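Local structure of translation initiation factor 4E (Ascaris suum, 3M94) at residues Asp37-Ser40 and Leu41-His44; Tyr95-Glu98 and Leu99-Ile103; Asn142-Ile145 and Gly146-Lys150. The protein binds the trimethylguanosine (m2,2,7G) cap of mRNA and, as a member of the eIF4E family, probably acts in the initiation of translation. All blocks are in the same frame, centred on the assembly; numbering follows the deposited sequence.

Interaction 1: Asp37-Ser40 and Leu41-His44; sequences DFWS and LYNH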
loop_
_atom_site.group_PDB
_atom_site.type_symbol
_atom_site.label_atom_id
_atom_site.label_comp_id
_atom_site.label_asym_id
_atom_site.label_seq_id
_atom_site.Cartn_x
_atom_site.Cartn_y
_atom_site.Cartn_z
ATOM N N ASP A 37 -14.624 -11.719 -1.636
ATOM C CA ASP A 37 -13.601 -12.368 -0.836
ATOM C C ASP A 37 -12.688 -11.316 -0.175
ATOM O O ASP A 37 -12.267 -11.505 0.971
ATOM C CB ASP A 37 -12.803 -13.366 -1.680
ATOM C CG ASP A 37 -13.666 -14.526 -2.193
ATOM O OD1 ASP A 37 -14.521 -15.025 -1.422
ATOM O OD2 ASP A 37 -13.509 -14.922 -3.376
ATOM N N PHE A 38 -12.374 -10.225 -0.893
ATOM C CA PHE A 38 -11.672 -9.086 -0.283
ATOM C C PHE A 38 -12.346 -8.634 1.016
ATOM O O PHE A 38 -11.680 -8.504 2.056
ATOM C CB PHE A 38 -11.525 -7.869 -1.227
ATOM C CG PHE A 38 -11.144 -6.603 -0.490
ATOM C CD1 PHE A 38 -9.855 -6.445 0.033
ATOM C CD2 PHE A 38 -12.084 -5.608 -0.257
ATOM C CE1 PHE A 38 -9.512 -5.288 0.770
ATOM C CE2 PHE A 38 -11.749 -4.453 0.470
ATOM C CZ PHE A 38 -10.460 -4.304 0.988
ATOM N N TRP A 39 -13.654 -8.394 0.953
ATOM C CA TRP A 39 -14.391 -7.951 2.139
ATOM C C TRP A 39 -14.441 -8.978 3.288
ATOM O O TRP A 39 -14.309 -8.593 4.453
ATOM C CB TRP A 39 -15.794 -7.461 1.775
ATOM C CG TRP A 39 -15.803 -6.122 1.079
ATOM C CD1 TRP A 39 -16.342 -5.840 -0.147
ATOM C CD2 TRP A 39 -15.251 -4.881 1.569
ATOM N NE1 TRP A 39 -16.151 -4.519 -0.455
ATOM C CE2 TRP A 39 -15.492 -3.903 0.579
ATOM C CE3 TRP A 39 -14.578 -4.507 2.743
ATOM C CZ2 TRP A 39 -15.088 -2.568 0.725
ATOM C CZ3 TRP A 39 -14.166 -3.179 2.884
ATOM C CH2 TRP A 39 -14.426 -2.230 1.885
ATOM N N SER A 40 -14.609 -10.269 2.967
ATOM C CA SER A 40 -14.598 -11.332 3.983
ATOM C C SER A 40 -13.290 -11.365 4.742
ATOM O O SER A 40 -13.265 -11.697 5.933
ATOM C CB SER A 40 -14.803 -12.724 3.378
ATOM O OG SER A 40 -16.007 -12.767 2.653
ATOM N N LEU A 41 -12.200 -11.064 4.042
ATOM C CA LEU A 41 -10.905 -10.926 4.679
ATOM C C LEU A 41 -10.873 -9.676 5.526
ATOM O O LEU A 41 -10.619 -9.720 6.728
ATOM C CB LEU A 41 -9.817 -10.798 3.622
ATOM C CG LEU A 41 -9.101 -12.043 3.161
ATOM C CD1 LEU A 41 -7.890 -11.599 2.332
ATOM C CD2 LEU A 41 -8.676 -12.850 4.395
ATOM N N TYR A 42 -11.124 -8.546 4.884
ATOM C CA TYR A 42 -10.976 -7.281 5.560
ATOM C C TYR A 42 -11.853 -7.149 6.804
ATOM O O TYR A 42 -11.400 -6.627 7.821
ATOM C CB TYR A 42 -11.158 -6.103 4.592
ATOM C CG TYR A 42 -10.774 -4.803 5.251
ATOM C CD1 TYR A 42 -9.451 -4.345 5.228
ATOM C CD2 TYR A 42 -11.725 -4.055 5.941
ATOM C CE1 TYR A 42 -9.097 -3.137 5.864
ATOM C CE2 TYR A 42 -11.390 -2.859 6.566
ATOM C CZ TYR A 42 -10.081 -2.410 6.526
ATOM O OH TYR A 42 -9.771 -1.225 7.153
ATOM N N ASN A 43 -13.084 -7.645 6.729
ATOM C CA ASN A 43 -14.033 -7.549 7.828
ATOM C C ASN A 43 -13.689 -8.350 9.089
ATOM O O ASN A 43 -14.220 -8.071 10.163
ATOM C CB ASN A 43 -15.414 -7.986 7.352
ATOM C CG ASN A 43 -16.079 -6.942 6.483
ATOM O OD1 ASN A 43 -15.650 -5.791 6.446
ATOM N ND2 ASN A 43 -17.122 -7.342 5.770
ATOM N N HIS A 44 -12.851 -9.377 8.943
ATOM C CA HIS A 44 -12.562 -10.268 10.055
ATOM C C HIS A 44 -11.143 -10.149 10.602
ATOM O O HIS A 44 -10.847 -10.708 11.663
ATOM C CB HIS A 44 -12.893 -11.702 9.645
ATOM C CG HIS A 44 -14.351 -11.907 9.397
ATOM N ND1 HIS A 44 -14.905 -11.868 8.133
ATOM C CD2 HIS A 44 -15.383 -12.085 10.257
ATOM C CE1 HIS A 44 -16.214 -12.042 8.227
ATOM N NE2 HIS A 44 -16.528 -12.181 9.502
#

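Interaction 2: Tyr95-Glu98 and Leu99-Ile103; sequences YWLE and LLMAI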
loop_
_atom_site.group_PDB
_atom_site.type_symbol
_atom_site.label_atom_id
_atom_site.label_comp_id
_atom_site.label_asym_id
_atom_site.label_seq_id
_atom_site.Cartn_x
_atom_site.Cartn_y
_atom_site.Cartn_z
ATOM N N TYR A 95 -6.885 5.779 5.654
ATOM C CA TYR A 95 -5.837 5.796 4.633
ATOM C C TYR A 95 -5.589 4.404 4.034
ATOM O O TYR A 95 -5.589 4.246 2.817
ATOM C CB TYR A 95 -4.538 6.370 5.203
ATOM C CG TYR A 95 -4.439 7.896 5.242
ATOM C CD1 TYR A 95 -3.256 8.514 5.654
ATOM C CD2 TYR A 95 -5.507 8.719 4.851
ATOM C CE1 TYR A 95 -3.129 9.920 5.690
ATOM C CE2 TYR A 95 -5.391 10.131 4.876
ATOM C CZ TYR A 95 -4.195 10.719 5.308
ATOM O OH TYR A 95 -4.053 12.096 5.340
ATOM N N TRP A 96 -5.380 3.410 4.902
ATOM C CA TRP A 96 -5.119 2.028 4.486
ATOM C C TRP A 96 -6.251 1.435 3.648
ATOM O O TRP A 96 -6.008 0.939 2.559
ATOM C CB TRP A 96 -4.828 1.153 5.708
ATOM C CG TRP A 96 -4.548 -0.311 5.422
ATOM C CD1 TRP A 96 -5.205 -1.363 5.943
ATOM C CD2 TRP A 96 -3.512 -0.853 4.580
ATOM N NE1 TRP A 96 -4.653 -2.539 5.487
ATOM C CE2 TRP A 96 -3.606 -2.251 4.655
ATOM C CE3 TRP A 96 -2.510 -0.284 3.771
ATOM C CZ2 TRP A 96 -2.753 -3.111 3.936
ATOM C CZ3 TRP A 96 -1.642 -1.132 3.083
ATOM C CH2 TRP A 96 -1.773 -2.534 3.169
ATOM N N LEU A 97 -7.483 1.502 4.141
ATOM C CA LEU A 97 -8.627 0.956 3.407
ATOM C C LEU A 97 -8.857 1.672 2.066
ATOM O O LEU A 97 -9.065 1.005 1.051
ATOM C CB LEU A 97 -9.913 0.981 4.252
ATOM C CG LEU A 97 -11.180 0.406 3.580
ATOM C CD1 LEU A 97 -10.976 -1.048 3.014
ATOM C CD2 LEU A 97 -12.363 0.437 4.545
ATOM N N GLU A 98 -8.818 3.010 2.052
ATOM C CA GLU A 98 -8.900 3.746 0.777
ATOM C C GLU A 98 -7.829 3.301 -0.234
ATOM O O GLU A 98 -8.114 3.154 -1.420
ATOM C CB GLU A 98 -8.790 5.265 0.984
ATOM C CG GLU A 98 -9.932 5.906 1.794
ATOM C CD GLU A 98 -11.309 5.716 1.169
ATOM O OE1 GLU A 98 -11.431 5.796 -0.063
ATOM O OE2 GLU A 98 -12.284 5.497 1.913
ATOM N N LEU A 99 -6.599 3.093 0.234
ATOM C CA LEU A 99 -5.542 2.633 -0.666
ATOM C C LEU A 99 -5.822 1.228 -1.213
ATOM O O LEU A 99 -5.621 0.980 -2.399
ATOM C CB LEU A 99 -4.164 2.708 0.005
ATOM C CG LEU A 99 -2.957 2.322 -0.845
ATOM C CD1 LEU A 99 -2.936 3.080 -2.178
ATOM C CD2 LEU A 99 -1.674 2.601 -0.056
ATOM N N LEU A 100 -6.304 0.323 -0.362
ATOM C CA LEU A 100 -6.647 -1.023 -0.807
ATOM C C LEU A 100 -7.762 -0.996 -1.869
ATOM O O LEU A 100 -7.671 -1.683 -2.892
ATOM C CB LEU A 100 -7.079 -1.901 0.376
ATOM C CG LEU A 100 -6.033 -2.197 1.469
ATOM C CD1 LEU A 100 -6.558 -3.216 2.427
ATOM C CD2 LEU A 100 -4.654 -2.636 0.928
ATOM N N MET A 101 -8.811 -0.225 -1.619
ATOM C CA MET A 101 -9.913 -0.115 -2.586
ATOM C C MET A 101 -9.447 0.489 -3.919
ATOM O O MET A 101 -9.868 0.033 -4.988
ATOM C CB MET A 101 -11.060 0.698 -2.006
ATOM C CG MET A 101 -11.787 -0.049 -0.902
ATOM S SD MET A 101 -13.316 0.743 -0.425
ATOM C CE MET A 101 -12.713 2.279 0.286
ATOM N N ALA A 102 -8.575 1.496 -3.836
ATOM C CA ALA A 102 -8.033 2.152 -5.037
ATOM C C ALA A 102 -7.217 1.153 -5.852
ATOM O O ALA A 102 -7.389 1.081 -7.047
ATOM C CB ALA A 102 -7.205 3.384 -4.679
ATOM N N ILE A 103 -6.385 0.340 -5.200
ATOM C CA ILE A 103 -5.619 -0.652 -5.950
ATOM C C ILE A 103 -6.404 -1.839 -6.519
ATOM O O ILE A 103 -6.286 -2.105 -7.712
ATOM C CB ILE A 103 -4.282 -1.096 -5.279
ATOM C CG1 ILE A 103 -4.501 -2.063 -4.116
ATOM C CG2 ILE A 103 -3.427 0.144 -4.909
ATOM C CD1 ILE A 103 -3.171 -2.490 -3.400
#

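Interaction 3: Asn142-Ile145 and Gly146-Lys150; sequences NLRI and GQILK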
loop_
_atom_site.group_PDB
_atom_site.type_symbol
_atom_site.label_atom_id
_atom_site.label_comp_id
_atom_site.label_asym_id
_atom_site.label_seq_id
_atom_site.Cartn_x
_atom_site.Cartn_y
_atom_site.Cartn_z
ATOM N N ASN A 142 5.028 7.616 -12.203
ATOM C CA ASN A 142 5.067 7.769 -10.754
ATOM C C ASN A 142 4.368 9.030 -10.256
ATOM O O ASN A 142 3.597 8.967 -9.303
ATOM C CB ASN A 142 6.510 7.656 -10.243
ATOM C CG ASN A 142 7.028 6.223 -10.314
ATOM O OD1 ASN A 142 6.270 5.269 -10.113
ATOM N ND2 ASN A 142 8.301 6.063 -10.621
ATOM N N LEU A 143 4.580 10.157 -10.937
ATOM C CA LEU A 143 3.946 11.402 -10.544
ATOM C C LEU A 143 2.451 11.199 -10.598
ATOM O O LEU A 143 1.735 11.599 -9.691
ATOM C CB LEU A 143 4.375 12.588 -11.430
ATOM C CG LEU A 143 3.695 13.952 -11.200
ATOM C CD1 LEU A 143 3.919 14.476 -9.780
ATOM C CD2 LEU A 143 4.119 15.019 -12.248
ATOM N N ARG A 144 1.985 10.553 -11.661
ATOM C CA ARG A 144 0.558 10.386 -11.861
ATOM C C ARG A 144 -0.054 9.493 -10.788
ATOM O O ARG A 144 -1.109 9.800 -10.229
ATOM C CB ARG A 144 0.257 9.845 -13.261
ATOM C CG ARG A 144 -1.235 9.793 -13.559
ATOM C CD ARG A 144 -1.866 11.149 -13.252
ATOM N NE ARG A 144 -3.290 11.195 -13.552
ATOM C CZ ARG A 144 -4.156 11.979 -12.918
ATOM N NH1 ARG A 144 -3.742 12.768 -11.937
ATOM N NH2 ARG A 144 -5.438 11.968 -13.259
ATOM N N ILE A 145 0.620 8.394 -10.496
ATOM C CA ILE A 145 0.195 7.510 -9.423
ATOM C C ILE A 145 0.079 8.289 -8.103
ATOM O O ILE A 145 -0.879 8.118 -7.358
ATOM C CB ILE A 145 1.136 6.296 -9.307
ATOM C CG1 ILE A 145 0.924 5.368 -10.507
ATOM C CG2 ILE A 145 0.886 5.539 -8.015
ATOM C CD1 ILE A 145 1.934 4.250 -10.639
ATOM N N GLY A 146 1.045 9.158 -7.840
ATOM C CA GLY A 146 1.060 9.947 -6.623
ATOM C C GLY A 146 -0.082 10.925 -6.553
ATOM O O GLY A 146 -0.659 11.123 -5.487
ATOM N N GLN A 147 -0.409 11.547 -7.685
ATOM C CA GLN A 147 -1.497 12.521 -7.712
ATOM C C GLN A 147 -2.821 11.818 -7.379
ATOM O O GLN A 147 -3.606 12.323 -6.584
ATOM C CB GLN A 147 -1.546 13.288 -9.051
ATOM C CG GLN A 147 -0.286 14.139 -9.334
ATOM C CD GLN A 147 -0.171 14.644 -10.796
ATOM O OE1 GLN A 147 -0.661 14.015 -11.739
ATOM N NE2 GLN A 147 0.488 15.782 -10.973
ATOM N N ILE A 148 -3.046 10.646 -7.964
ATOM C CA ILE A 148 -4.245 9.856 -7.680
ATOM C C ILE A 148 -4.269 9.390 -6.213
ATOM O O ILE A 148 -5.300 9.462 -5.569
ATOM C CB ILE A 148 -4.383 8.642 -8.646
ATOM C CG1 ILE A 148 -4.638 9.124 -10.079
ATOM C CG2 ILE A 148 -5.522 7.718 -8.208
ATOM C CD1 ILE A 148 -4.258 8.115 -11.149
ATOM N N LEU A 149 -3.139 8.922 -5.693
ATOM C CA LEU A 149 -3.051 8.505 -4.279
ATOM C C LEU A 149 -3.457 9.650 -3.330
ATOM O O LEU A 149 -4.272 9.475 -2.420
ATOM C CB LEU A 149 -1.625 8.047 -3.964
ATOM C CG LEU A 149 -1.221 7.725 -2.521
ATOM C CD1 LEU A 149 -1.937 6.476 -2.051
ATOM C CD2 LEU A 149 0.274 7.512 -2.446
ATOM N N LYS A 150 -2.872 10.819 -3.573
ATOM C CA LYS A 150 -3.132 12.021 -2.801
ATOM C C LYS A 150 -4.628 12.324 -2.799
ATOM O O LYS A 150 -5.205 12.630 -1.747
ATOM C CB LYS A 150 -2.346 13.198 -3.404
ATOM C CG LYS A 150 -2.438 14.477 -2.603
ATOM C CD LYS A 150 -1.578 15.563 -3.229
ATOM C CE LYS A 150 -2.021 16.948 -2.804
ATOM N NZ LYS A 150 -1.646 17.261 -1.400
#

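Interaction 1: Asp37-Ser40 and Leu41-His44
Phe38 and Tyr42, one helical turn apart, send their rings out side by side and pointing the same way. In both, CG lies opposite the backbone N (chi1 165° in Phe38, -170° in Tyr42), which sends both rings out of the helix in a similar direction. Their planes are only 28° apart, but they are slid past each other: the centroids are 6.0 Å apart and the rings barely overlap. What touches is the stem of Tyr42, whose CB sits over one face of the Phe38 ring, toward the rim, 4.1 Å from CZ.

Trp39 takes the other course, with CG beside its own backbone N. Its six-membered ring meets Tyr42 obliquely, and CD2 of Tyr42 comes to 4.0 Å from CZ3 at the indole edge, near its plane. Phe38 CE2 stands 3.4 Å above one indole face, toward its rim. Asn43 reaches the same end of the indole, OD1 lying 4.1 Å from CE3 of Trp39.

His44 turns back along the chain. Its backbone N bonds to Leu41 O, while its side-chain ND1 donates to Ser40 O at 2.7 Å, nearly straight, in the imidazole plane and on a lone pair of the carbonyl. A side chain therefore serves the carbonyl that follows those of Phe38 and Trp39, which are bonded by the amides of Tyr42 and Asn43.

The polar ends of Trp39 and Asn43 are used by the bound peptide: NE1 donates to its backbone and OD1 bonds to one of its basic side chains, consistent with this being the dorsal surface on which eIF4E proteins receive their partners. The chemistry implies aromatic contacts that probably limit the movement of the indole, whose N-H is given to the peptide, and a His44 proton placed on ND1.

Interaction 2: Tyr95-Glu98 and Leu99-Ile103
Leu100 brings both its methyl groups to the same side of the Trp96 indole. CD2 stands over the six-membered ring, 3.7 Å from its centroid and 16° off the normal, a well-placed CH-pi contact; CD1 lies just beyond the NE1-CE2 rim of the five-membered ring, 3.7 Å from Trp96 NE1. The torsions bring this about: Trp96 has CG anti to its backbone N (chi1 180°), which swings the indole along the helix toward the next turn, where Leu100 rises to meet it.

A second cluster gathers round Met101. The chain of this residue bends at its last torsion (chi3 -66°), and the methyl CE ends 4.1 Å from CG of Leu97 and 3.6 Å from OE2 of Glu98. The carboxylate thus lies against an apolar methyl, and its polar demand is met outside this helix, where OE1 makes a salt bridge to a basic side chain of the bound peptide. Met101 itself also packs on an apolar side chain of that peptide, so Glu98 and Met101 both face the peptide.

Behind both groups runs the helix backbone. Each of the amides of Leu99, Leu100, Met101 and Ala102 donates to the carbonyl four residues earlier, and this spacing puts Trp96 and Leu100, and Leu97 and Met101, one turn apart on the same flank.

Helix 88-104 is here a central, mostly buried element. Trp96, Leu99 and Ile103 press on strand 115-121, at Ala118 and Val120. Tyr95, Glu98, Leu99 and Ala102 meet helix 139-153, whereas on helix 35-42 Leu97 lies against Phe38, Trp39 and Tyr42, and Met101 against Trp39.

Interaction 3: Asn142-Ile145 and Gly146-Lys150
Asn142, Leu143, Arg144 and Ile145 each accept at their carbonyl a hydrogen bond from the amide four residues on, at Gly146, Gln147, Ile148 and Leu149, in a regular alpha-helical pattern.

On the outer side, Gln147 lies between Leu143 and Arg144. Its NE2 end passes obliquely over the isobutyl group of Leu143, 3.7 Å from CG, while OE1 turns to Arg144 and accepts a weak hydrogen bond from NH1 at 3.3 Å. The oxygen lies at the edge of the guanidinium, near its plane, yet the amide is turned almost square to it, the two planes being 81° apart.

Arg144 reaches this place by a bend at its second torsion (chi2 51°), which brings the guanidinium against Ile148. There CG1 of Ile148 sits 4.0 Å from the plane, over the centre of the group, and CD1 is 4.0 Å from NE. Ile148 thus lies against one face and Gln147 touches the edge weakly; the salt bridge from NH2 to Glu109 is the firmer tie.

Other side chains serve the interior. Ile145 packs on Trp79, Leu131 and Thr133, and Leu149 on Trp79, while Ile148 touches Phe108. Asn142 bonds through OD1 to Thr133 OG1, at the end of strand 127-133, and through ND2 to the Asp135 carbonyl just after it.

This is an amphipathic helix: one flank carries a partly exposed Arg-Gln pair, the other is apolar and lies on the antiparallel sheet. Such packing of helices on the convex back of a curved sheet is characteristic of the eIF4E fold.

How the interactions relate
The contacts follow one another along the chain, each a single turn-to-turn contact: interaction 1 on helix 35-42 and the residues that follow it, interaction 2 in 88-104 and interaction 3 in 139-153. Interaction 2 is the middle one, its centre about 13 Å from each of the others, while interactions 1 and 3 do not touch, their centres about 26 Å apart. Leu97 and Met101 bridge to the aromatic side chains of interaction 1; on the other flank Leu99 meets Leu149. The three helices back the antiparallel sheet, with the peptide-binding surface shared by interactions 1 and 2. The cap is held elsewhere, at a pocket that includes Trp22 and Trp68.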